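Local coordinates for outer membrane protein TP0453 (PDB 3K8J) that alters membrane permeability at acidic pH, makes lipid vesicles leakier in its non-lipidated form, and might take part in ligand transport, at residues Y24-G29 with Q160-Y165; A56-F61 with R69-G74. All blocks are in the same frame, centred on the assembly; numbering follows the deposited sequence.

Contact 1: residues Y24-G29 with Q160-Y165; sequences YFPVAG and QTVALY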
# COMPACT_ATOMS: atom_id res chain seq x y z
N TYR A 24 22.65 -13.86 -7.79
CA TYR A 24 22.77 -15.23 -7.36
C TYR A 24 21.35 -15.72 -7.18
O TYR A 24 20.59 -15.12 -6.43
CB TYR A 24 23.51 -15.33 -6.03
CG TYR A 24 23.46 -16.72 -5.46
CD1 TYR A 24 24.13 -17.76 -6.10
CD2 TYR A 24 22.74 -17.00 -4.30
CE1 TYR A 24 24.09 -19.04 -5.61
CE2 TYR A 24 22.69 -18.31 -3.79
CZ TYR A 24 23.38 -19.31 -4.46
OH TYR A 24 23.37 -20.61 -4.02
N PHE A 25 21.01 -16.80 -7.88
CA PHE A 25 19.65 -17.32 -7.86
C PHE A 25 19.67 -18.84 -7.68
O PHE A 25 19.86 -19.58 -8.66
CB PHE A 25 18.92 -16.94 -9.16
CG PHE A 25 17.42 -17.02 -9.06
CD1 PHE A 25 16.78 -18.25 -8.93
CD2 PHE A 25 16.64 -15.86 -9.09
CE1 PHE A 25 15.39 -18.33 -8.83
CE2 PHE A 25 15.25 -15.94 -9.00
CZ PHE A 25 14.63 -17.18 -8.87
N PRO A 26 19.47 -19.32 -6.44
CA PRO A 26 19.41 -20.77 -6.22
C PRO A 26 18.01 -21.28 -6.53
O PRO A 26 17.02 -20.61 -6.18
CB PRO A 26 19.70 -20.91 -4.73
CG PRO A 26 19.20 -19.60 -4.13
CD PRO A 26 19.28 -18.55 -5.19
N VAL A 27 17.91 -22.45 -7.16
CA VAL A 27 16.60 -22.97 -7.57
C VAL A 27 15.77 -23.50 -6.38
O VAL A 27 14.58 -23.21 -6.28
CB VAL A 27 16.72 -24.03 -8.70
CG1 VAL A 27 15.36 -24.66 -9.00
CG2 VAL A 27 17.31 -23.40 -9.97
N ALA A 28 16.41 -24.27 -5.49
CA ALA A 28 15.69 -24.90 -4.37
C ALA A 28 15.07 -23.82 -3.47
O ALA A 28 15.73 -22.85 -3.11
CB ALA A 28 16.62 -25.83 -3.58
N GLY A 29 13.79 -24.00 -3.14
CA GLY A 29 13.05 -23.03 -2.33
C GLY A 29 12.44 -21.91 -3.15
O GLY A 29 11.71 -21.08 -2.61
N GLN A 160 18.98 -20.61 0.19
CA GLN A 160 17.83 -20.51 -0.72
C GLN A 160 17.48 -19.06 -1.02
O GLN A 160 16.45 -18.75 -1.61
CB GLN A 160 16.64 -21.33 -0.20
CG GLN A 160 17.03 -22.81 -0.01
CD GLN A 160 15.85 -23.73 0.19
OE1 GLN A 160 14.82 -23.34 0.74
NE2 GLN A 160 16.02 -24.99 -0.23
N THR A 161 18.40 -18.17 -0.66
CA THR A 161 18.22 -16.74 -0.78
C THR A 161 18.69 -16.25 -2.16
O THR A 161 19.80 -16.56 -2.58
CB THR A 161 19.02 -16.04 0.35
OG1 THR A 161 18.47 -16.44 1.61
CG2 THR A 161 18.99 -14.52 0.23
N VAL A 162 17.83 -15.52 -2.85
CA VAL A 162 18.19 -14.76 -4.04
C VAL A 162 18.92 -13.47 -3.64
O VAL A 162 18.45 -12.73 -2.78
CB VAL A 162 16.93 -14.41 -4.87
CG1 VAL A 162 17.31 -13.62 -6.13
CG2 VAL A 162 16.16 -15.68 -5.24
N ALA A 163 20.07 -13.23 -4.26
CA ALA A 163 20.90 -12.08 -3.91
C ALA A 163 21.18 -11.22 -5.14
O ALA A 163 21.45 -11.74 -6.24
CB ALA A 163 22.21 -12.55 -3.27
N LEU A 164 21.08 -9.91 -4.95
CA LEU A 164 21.39 -8.93 -5.97
C LEU A 164 22.36 -7.91 -5.46
O LEU A 164 22.21 -7.39 -4.36
CB LEU A 164 20.12 -8.20 -6.41
CG LEU A 164 19.24 -8.90 -7.43
CD1 LEU A 164 17.84 -8.28 -7.43
CD2 LEU A 164 19.89 -8.79 -8.80
N TYR A 165 23.36 -7.60 -6.28
CA TYR A 165 24.26 -6.51 -6.00
C TYR A 165 24.21 -5.57 -7.18
O TYR A 165 24.56 -5.94 -8.31
CB TYR A 165 25.68 -7.02 -5.79
CG TYR A 165 26.68 -5.92 -5.49
CD1 TYR A 165 26.42 -4.99 -4.49
CD2 TYR A 165 27.88 -5.81 -6.21
CE1 TYR A 165 27.33 -3.97 -4.20
CE2 TYR A 165 28.78 -4.78 -5.94
CZ TYR A 165 28.50 -3.88 -4.93
OH TYR A 165 29.39 -2.87 -4.64

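Contact 2: residues A56-F61 with R69-G74; sequences AVYGAF and RLFGSG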
# COMPACT_ATOMS: atom_id res chain seq x y z
N ALA A 56 21.86 -23.80 -9.21
CA ALA A 56 21.96 -22.34 -9.03
C ALA A 56 22.46 -21.65 -10.29
O ALA A 56 23.19 -22.22 -11.09
CB ALA A 56 22.91 -22.01 -7.86
N VAL A 57 22.09 -20.39 -10.42
CA VAL A 57 22.47 -19.54 -11.53
C VAL A 57 23.21 -18.33 -10.96
O VAL A 57 22.73 -17.70 -10.02
CB VAL A 57 21.18 -19.08 -12.28
CG1 VAL A 57 21.48 -17.99 -13.31
CG2 VAL A 57 20.48 -20.30 -12.94
N TYR A 58 24.38 -18.03 -11.53
CA TYR A 58 25.15 -16.81 -11.21
C TYR A 58 25.09 -15.94 -12.45
O TYR A 58 25.35 -16.42 -13.57
CB TYR A 58 26.60 -17.15 -10.86
CG TYR A 58 26.72 -18.24 -9.81
CD1 TYR A 58 27.09 -17.95 -8.50
CD2 TYR A 58 26.45 -19.57 -10.13
CE1 TYR A 58 27.20 -18.96 -7.54
CE2 TYR A 58 26.54 -20.59 -9.18
CZ TYR A 58 26.92 -20.27 -7.87
OH TYR A 58 27.00 -21.27 -6.92
N GLY A 59 24.70 -14.68 -12.26
CA GLY A 59 24.48 -13.75 -13.36
C GLY A 59 25.17 -12.40 -13.19
O GLY A 59 25.36 -11.91 -12.06
N ALA A 60 25.54 -11.80 -14.32
CA ALA A 60 26.12 -10.47 -14.37
C ALA A 60 25.58 -9.72 -15.57
O ALA A 60 25.50 -10.28 -16.68
CB ALA A 60 27.64 -10.55 -14.43
N PHE A 61 25.12 -8.48 -15.34
CA PHE A 61 24.68 -7.60 -16.42
C PHE A 61 25.70 -6.48 -16.65
O PHE A 61 26.17 -5.85 -15.69
CB PHE A 61 23.31 -7.00 -16.11
CG PHE A 61 22.90 -5.86 -17.03
CD1 PHE A 61 22.48 -6.12 -18.34
CD2 PHE A 61 22.93 -4.54 -16.59
CE1 PHE A 61 22.09 -5.08 -19.19
CE2 PHE A 61 22.55 -3.48 -17.44
CZ PHE A 61 22.13 -3.76 -18.74
N ARG A 69 25.60 -12.26 -18.71
CA ARG A 69 26.36 -13.51 -18.74
C ARG A 69 25.88 -14.33 -17.55
O ARG A 69 25.78 -13.81 -16.43
CB ARG A 69 27.86 -13.25 -18.69
CG ARG A 69 28.33 -12.15 -19.64
CD ARG A 69 29.85 -12.07 -19.77
NE ARG A 69 30.24 -10.80 -20.38
CZ ARG A 69 31.30 -10.07 -20.02
NH1 ARG A 69 32.10 -10.49 -19.03
NH2 ARG A 69 31.55 -8.92 -20.63
N LEU A 70 25.58 -15.60 -17.80
CA LEU A 70 25.15 -16.52 -16.73
C LEU A 70 26.01 -17.75 -16.68
O LEU A 70 26.42 -18.28 -17.70
CB LEU A 70 23.69 -16.97 -16.91
CG LEU A 70 22.63 -15.94 -17.35
CD1 LEU A 70 21.27 -16.62 -17.64
CD2 LEU A 70 22.45 -14.87 -16.28
N PHE A 71 26.25 -18.21 -15.45
CA PHE A 71 26.88 -19.48 -15.20
C PHE A 71 25.82 -20.32 -14.48
O PHE A 71 25.25 -19.90 -13.47
CB PHE A 71 28.15 -19.28 -14.38
CG PHE A 71 28.94 -20.54 -14.16
CD1 PHE A 71 30.07 -20.79 -14.92
CD2 PHE A 71 28.55 -21.49 -13.20
CE1 PHE A 71 30.83 -21.94 -14.71
CE2 PHE A 71 29.28 -22.64 -12.99
CZ PHE A 71 30.43 -22.88 -13.74
N GLY A 72 25.53 -21.49 -15.02
CA GLY A 72 24.53 -22.34 -14.43
C GLY A 72 25.20 -23.58 -13.90
O GLY A 72 25.90 -24.29 -14.63
N SER A 73 25.01 -23.83 -12.61
CA SER A 73 25.56 -25.02 -12.00
C SER A 73 24.43 -26.03 -11.95
O SER A 73 23.35 -25.72 -11.46
CB SER A 73 26.04 -24.69 -10.60
OG SER A 73 26.36 -25.87 -9.93
N GLY A 74 24.66 -27.23 -12.47
CA GLY A 74 23.60 -28.26 -12.53
C GLY A 74 24.09 -29.55 -13.12
O GLY A 74 25.23 -29.97 -12.88

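Contact 1: residues Y24-G29 with Q160-Y165
V162 lays its CG2 methyl over one face of the F25 ring, 4.0 Å from the ring centroid and 17° off the normal, a CH-pi contact displaced toward the rim. The other methyl, V162 CG1, reaches F25 CD2 at 3.8 Å. The Y24 ring is met differently: the carbonyl O of T161 comes to its edge, near the ring plane, 3.4 Å from Y24 CD2, while P26 N lies above one face, toward the rim. CG of Y24 is anti to the backbone N (chi1 171°), beside the carbonyl carbon, which sends the ring along its own strand toward P26. P26 CD packs against that same carbonyl, T161 O, at 3.3 Å. Between the two rings the backbones run antiparallel, and Y24 and A163 form a hydrogen-bonded pair, with Y24 N to A163 O and A163 N to Y24 O both at 2.9 Å. Past this pair no further backbone hydrogen bond crosses between the segments, and Q160 extends its side chain along A28: CG lies 3.4 Å from A28 O and NE2 3.5 Å from A28 CB. N30 bridges this end, its ND2 bonding to both P26 O and Q160 O. The contact joins two central strands of the U-shaped beta-half-barrel, with strand 54-62 beside 21-26 and strand 189-196 beside 162-166; helix 147-153 lies against the face carrying Y24 and A163.

Contact 2: residues A56-F61 with R69-G74
A56-F61 and R69-G74 run antiparallel, their axes 4.6 Å apart, in a regular ladder whose hydrogen-bonded pairs are A56-S73, Y58-F71 and A60-R69. The central pair is short and straight: F71 N to Y58 O is 2.7 Å and Y58 N to F71 O 2.8 Å, each donor in the carbonyl plane. At the far end A56 N to S73 O stretches to a weak 3.3 Å. The side chains of Y58 and F71 share one face and lie side by side, pointing the same way, with Y58 CD2 4.2 Å from F71 CD2. Y58 CG is anti to its carbonyl carbon (chi1 -50°), and the ring turns an edge to F71 O, in plane, 3.6 Å from Y58 CD2. Y58 OH and S73 OG are hydrogen-bonded to the two carboxylate oxygens of E156, one to each. F71 also stacks on F117, while R69 forms a salt bridge with E67 and a cation-pi contact with F62. On the opposite face, which carries V57 and L70, V57 CG1 meets L70 CB at 4.3 Å, and L70 CD2 packs directly on the backbone, 3.7 Å from G59 CA. Helix 11-15 closes over Y58, A60 and F71. This is a classic antiparallel beta hairpin, formed by strands 54-62 and 67-74 within the half-barrel.

Contact 2 is local, a hairpin closed over a few residues, and it lies nested inside the long chain excursion that contact 1 closes. Their centres are 11 Å apart, and they meet directly because strands 21-26 and 54-62 are neighbours: F25 N probably bonds to V57 O at 2.9 Å, and Y24 CD1 packs on Y58 CE1 at 3.6 Å. Contact 2 is the more buried and rests on a full ladder with polar side-chain ends engaged by glutamates. Contact 1, only partly buried, has one hydrogen-bonded pair and then relies on aromatic, proline and glutamine packing as its strands give way to loop. Different helices flank them, 147-153 and 11-15.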